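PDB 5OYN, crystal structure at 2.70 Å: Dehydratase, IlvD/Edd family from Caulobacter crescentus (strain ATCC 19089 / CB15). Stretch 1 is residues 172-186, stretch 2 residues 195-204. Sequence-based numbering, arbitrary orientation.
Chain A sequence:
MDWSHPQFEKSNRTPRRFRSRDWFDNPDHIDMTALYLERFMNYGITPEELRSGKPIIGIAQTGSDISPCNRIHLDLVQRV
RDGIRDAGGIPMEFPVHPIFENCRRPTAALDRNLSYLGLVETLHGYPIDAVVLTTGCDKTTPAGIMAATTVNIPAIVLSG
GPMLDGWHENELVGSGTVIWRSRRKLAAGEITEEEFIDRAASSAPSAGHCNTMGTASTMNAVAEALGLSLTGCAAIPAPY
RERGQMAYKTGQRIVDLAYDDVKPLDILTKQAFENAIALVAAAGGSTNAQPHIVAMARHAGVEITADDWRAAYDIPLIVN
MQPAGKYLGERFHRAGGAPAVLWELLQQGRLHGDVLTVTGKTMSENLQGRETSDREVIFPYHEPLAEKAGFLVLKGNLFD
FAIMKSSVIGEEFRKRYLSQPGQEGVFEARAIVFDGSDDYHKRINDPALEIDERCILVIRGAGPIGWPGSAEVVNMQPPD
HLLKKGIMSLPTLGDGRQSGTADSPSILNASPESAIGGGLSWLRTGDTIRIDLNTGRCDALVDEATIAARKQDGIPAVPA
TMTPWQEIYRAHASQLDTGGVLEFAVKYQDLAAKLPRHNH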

# COMPACT_ATOMS: atom_id res chain seq x y z
N LEU A 172 -25.31 -12.87 20.35
CA LEU A 172 -24.48 -13.36 19.26
C LEU A 172 -25.29 -13.45 17.97
O LEU A 172 -26.50 -13.69 17.98
N VAL A 173 -24.59 -13.28 16.85
CA VAL A 173 -25.23 -13.11 15.56
C VAL A 173 -24.21 -13.56 14.52
O VAL A 173 -23.22 -12.87 14.25
N GLY A 174 -24.42 -14.76 13.98
CA GLY A 174 -23.45 -15.37 13.11
C GLY A 174 -23.75 -15.07 11.65
O GLY A 174 -24.90 -15.01 11.24
N SER A 175 -22.68 -14.86 10.89
CA SER A 175 -22.80 -14.70 9.45
C SER A 175 -23.60 -15.85 8.86
O SER A 175 -23.44 -17.00 9.27
N GLY A 176 -24.44 -15.53 7.88
CA GLY A 176 -25.24 -16.54 7.21
C GLY A 176 -26.43 -16.97 8.05
O GLY A 176 -27.58 -16.78 7.65
N THR A 177 -26.16 -17.56 9.22
CA THR A 177 -27.26 -18.08 10.01
C THR A 177 -28.21 -16.97 10.42
O THR A 177 -29.40 -17.22 10.62
N VAL A 178 -27.71 -15.74 10.54
CA VAL A 178 -28.61 -14.63 10.85
C VAL A 178 -29.59 -14.41 9.70
O VAL A 178 -30.74 -14.03 9.94
N ILE A 179 -29.19 -14.70 8.47
CA ILE A 179 -30.12 -14.54 7.35
C ILE A 179 -31.25 -15.55 7.44
O ILE A 179 -32.43 -15.20 7.29
N TRP A 180 -30.93 -16.83 7.68
CA TRP A 180 -31.96 -17.87 7.73
C TRP A 180 -32.88 -17.70 8.93
O TRP A 180 -34.09 -17.94 8.81
N ARG A 181 -32.34 -17.31 10.10
CA ARG A 181 -33.21 -17.03 11.24
C ARG A 181 -34.04 -15.79 11.01
O ARG A 181 -35.17 -15.69 11.51
N SER A 182 -33.53 -14.81 10.28
CA SER A 182 -34.29 -13.60 10.08
C SER A 182 -35.34 -13.76 9.00
O SER A 182 -36.33 -13.01 9.01
N ARG A 183 -35.14 -14.70 8.07
CA ARG A 183 -36.19 -15.03 7.11
C ARG A 183 -37.44 -15.57 7.82
O ARG A 183 -38.56 -15.32 7.38
N ARG A 184 -37.25 -16.26 8.94
CA ARG A 184 -38.36 -16.84 9.67
C ARG A 184 -39.09 -15.79 10.50
O ARG A 184 -40.33 -15.80 10.57
N LYS A 185 -38.35 -14.88 11.13
CA LYS A 185 -38.99 -13.87 11.97
C LYS A 185 -39.67 -12.80 11.13
O LYS A 185 -40.68 -12.23 11.56
N LEU A 186 -39.16 -12.51 9.94
CA LEU A 186 -39.84 -11.57 9.06
C LEU A 186 -41.14 -12.15 8.53
O LEU A 186 -42.11 -11.41 8.34
N GLU A 195 -34.76 -3.97 10.39
CA GLU A 195 -34.08 -4.84 11.36
C GLU A 195 -33.38 -6.00 10.66
O GLU A 195 -32.27 -6.40 11.04
N PHE A 196 -34.00 -6.53 9.59
CA PHE A 196 -33.39 -7.61 8.82
C PHE A 196 -32.06 -7.17 8.22
O PHE A 196 -31.06 -7.89 8.30
N ILE A 197 -32.03 -6.00 7.59
CA ILE A 197 -30.78 -5.52 7.01
C ILE A 197 -29.76 -5.24 8.10
O ILE A 197 -28.56 -5.48 7.93
N ASP A 198 -30.22 -4.76 9.26
CA ASP A 198 -29.31 -4.28 10.30
C ASP A 198 -28.74 -5.40 11.14
O ASP A 198 -27.57 -5.34 11.54
N ARG A 199 -29.54 -6.44 11.42
CA ARG A 199 -29.00 -7.66 12.01
C ARG A 199 -27.97 -8.29 11.09
O ARG A 199 -26.95 -8.82 11.55
N ALA A 200 -28.24 -8.30 9.79
CA ALA A 200 -27.29 -8.84 8.84
C ALA A 200 -25.98 -8.07 8.91
O ALA A 200 -24.89 -8.67 8.96
N ALA A 201 -26.06 -6.74 8.96
CA ALA A 201 -24.87 -5.91 9.04
C ALA A 201 -24.10 -6.16 10.33
O ALA A 201 -22.87 -6.19 10.33
N SER A 202 -24.82 -6.35 11.44
CA SER A 202 -24.15 -6.66 12.69
C SER A 202 -23.42 -7.99 12.64
O SER A 202 -22.54 -8.23 13.47
N SER A 203 -23.78 -8.87 11.70
CA SER A 203 -23.14 -10.18 11.64
C SER A 203 -21.72 -10.11 11.09
O SER A 203 -20.99 -11.10 11.23
N ALA A 204 -21.33 -8.99 10.47
CA ALA A 204 -20.04 -8.83 9.79
C ALA A 204 -19.33 -7.64 10.40
O ALA A 204 -19.29 -6.56 9.79

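The helices 177-186 and 195-202 run nearly antiparallel, at 161°, with their axes 9.3 Å apart at the closest point. The two stretches bury 559 Å² between them. No direct hydrogen bond crosses the contact; the side chains pack, and one water bridges the two stretches.

Along stretch 2, E195 points sideways and its side chain stays clear of stretch 1. F196 follows, with its CB toward the other helix and chi1 t. It is the largest contributor to the contact. Its ring enters a hole formed by I179, S182, R183 and L186. S182 CB lies over one face of the F196 ring, 3.7 Å from the F196 ring centroid, in a CH-pi contact. L186, chi1 t, meets the ring edge, with L186 CB 4.1 Å from F196 CD2. The ring also presses on backbone: F196 CE2 is 3.2 Å from S182 O and 3.4 Å from R183 N. I179 starts out sideways, but its m, m rotamer brings its end nearer. I179 CD1 lies 4.1 Å from F196 CE1.

I197 points away, and D198 is out of reach. R199 points toward stretch 1 with chi1 m and chi2 t. Its aliphatic part packs beside the helix: R199 CB is 4.0 Å from V178 CG2, and R199 CD is 3.7 Å from S182 OG. The S182 hydroxyl, chi1 m, gives a weak hydrogen bond to the backbone of its own helix, S182 OG to V178 O, at 3.1 Å. The R199 guanidinium has K185 as a loose neighbour, with R199 NH2 4.4 Å from K185 CE.

A200 points sideways. Its small side chain meets the end of I179, with A200 CB 3.7 Å from I179 CD1. V178, chi1 p, points toward stretch 2 and reaches the A200 backbone, with V178 CG1 4.0 Å from A200 CA. A201 points away. S202 is sideways and makes only a marginal contact; its hydroxyl is bonded elsewhere in the structure.

S203 points toward stretch 1, and its chi1 is 92°, between wells. Its CB sits close to two valines: S203 CB is 3.5 Å from V173 CG1 and 3.7 Å from V178 CG1. V173 has chi1 t and points toward stretch 2. The S203 hydroxyl donates to its own backbone, S203 OG to A200 O, at 2.8 Å. It also accepts from water 1, whose O is 3.0 Å from S203 OG. That water accepts from G176 N, 2.8 Å from the water O, and so bridges the stretches just before helix 177-186 begins. A204 makes no contact.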

# COMPACT_ATOMS: atom_id res chain seq x y z
CB LEU A 172 -23.89 -14.72 19.58
CG LEU A 172 -22.58 -14.66 20.36
CD1 LEU A 172 -22.09 -16.07 20.60
CD2 LEU A 172 -21.53 -13.85 19.62
CB VAL A 173 -25.67 -11.64 15.37
CG1 VAL A 173 -25.69 -11.26 13.90
CG2 VAL A 173 -27.05 -11.43 15.96
CB SER A 175 -21.42 -14.66 8.80
OG SER A 175 -20.53 -13.98 9.65
CB THR A 177 -26.74 -18.82 11.24
OG1 THR A 177 -26.56 -17.89 12.32
CG2 THR A 177 -25.41 -19.50 10.91
CB VAL A 178 -27.79 -13.36 11.19
CG1 VAL A 178 -27.20 -12.68 9.95
CG2 VAL A 178 -28.63 -12.38 11.98
CB ILE A 179 -29.38 -14.65 6.00
CG1 ILE A 179 -28.24 -13.62 5.90
CG2 ILE A 179 -30.35 -14.52 4.84
CD1 ILE A 179 -28.63 -12.20 6.26
CB TRP A 180 -31.33 -19.26 7.74
CG TRP A 180 -30.04 -19.32 7.01
CD1 TRP A 180 -28.85 -19.80 7.49
CD2 TRP A 180 -29.79 -18.89 5.68
NE1 TRP A 180 -27.87 -19.69 6.54
CE2 TRP A 180 -28.42 -19.12 5.41
CE3 TRP A 180 -30.58 -18.32 4.68
CZ2 TRP A 180 -27.83 -18.82 4.18
CZ3 TRP A 180 -29.99 -18.00 3.45
CH2 TRP A 180 -28.63 -18.26 3.22
CB ARG A 181 -32.40 -16.87 12.54
CG ARG A 181 -31.41 -17.99 12.80
CD ARG A 181 -31.05 -18.17 14.28
NE ARG A 181 -30.66 -19.57 14.49
CZ ARG A 181 -29.53 -19.97 15.08
NH1 ARG A 181 -28.66 -19.08 15.56
NH2 ARG A 181 -29.28 -21.28 15.21
CB SER A 182 -33.37 -12.42 9.75
OG SER A 182 -32.79 -11.92 10.95
CB ARG A 183 -35.67 -16.05 6.08
CG ARG A 183 -34.83 -15.44 4.96
CD ARG A 183 -35.07 -16.11 3.61
NE ARG A 183 -34.03 -17.07 3.26
CZ ARG A 183 -33.59 -17.31 2.01
NH1 ARG A 183 -34.09 -16.67 0.97
NH2 ARG A 183 -32.64 -18.22 1.81
CB ARG A 184 -37.87 -17.98 10.56
CG ARG A 184 -37.24 -19.10 9.75
CD ARG A 184 -36.91 -20.29 10.62
NE ARG A 184 -35.63 -20.89 10.26
CZ ARG A 184 -34.63 -21.07 11.12
NH1 ARG A 184 -34.77 -20.69 12.39
NH2 ARG A 184 -33.50 -21.64 10.70
CB LYS A 185 -37.95 -13.27 12.91
CG LYS A 185 -37.09 -14.33 13.58
CD LYS A 185 -36.68 -13.91 14.98
CE LYS A 185 -35.17 -14.00 15.16
NZ LYS A 185 -34.77 -15.15 16.03
CB LEU A 186 -38.93 -11.18 7.90
CG LEU A 186 -39.50 -10.15 6.93
CD1 LEU A 186 -39.38 -8.74 7.52
CD2 LEU A 186 -38.80 -10.22 5.58
CB GLU A 195 -35.06 -5.34 12.42
CG GLU A 195 -35.93 -4.21 13.01
CD GLU A 195 -37.09 -4.70 13.88
OE1 GLU A 195 -37.99 -5.37 13.33
OE2 GLU A 195 -37.15 -4.35 15.09
CB PHE A 196 -34.36 -8.07 7.74
CG PHE A 196 -34.04 -9.42 7.13
CD1 PHE A 196 -32.83 -9.65 6.51
CD2 PHE A 196 -34.98 -10.43 7.15
CE1 PHE A 196 -32.54 -10.87 5.95
CE2 PHE A 196 -34.70 -11.66 6.58
CZ PHE A 196 -33.49 -11.88 5.99
CB ILE A 197 -31.05 -4.29 6.13
CG1 ILE A 197 -31.96 -4.66 4.96
CG2 ILE A 197 -29.74 -3.70 5.62
CD1 ILE A 197 -32.21 -3.53 4.00
CB ASP A 198 -30.01 -3.24 11.19
CG ASP A 198 -30.33 -1.96 10.43
OD1 ASP A 198 -30.86 -1.00 11.05
OD2 ASP A 198 -30.04 -1.92 9.21
CB ARG A 199 -30.11 -8.66 12.31
CG ARG A 199 -31.18 -8.17 13.25
CD ARG A 199 -32.45 -8.98 13.09
NE ARG A 199 -32.72 -9.77 14.29
CZ ARG A 199 -33.35 -9.29 15.37
NH1 ARG A 199 -33.76 -8.03 15.38
NH2 ARG A 199 -33.56 -10.07 16.42
CB ALA A 200 -27.86 -8.80 7.42
CB ALA A 201 -25.25 -4.43 8.92
CB SER A 202 -25.16 -6.66 13.84
OG SER A 202 -25.20 -5.39 14.47
CB SER A 203 -23.99 -11.13 10.79
OG SER A 203 -23.60 -11.11 9.42
CB ALA A 204 -20.22 -8.66 8.29
O HOH W 1 -24.85 -12.82 7.26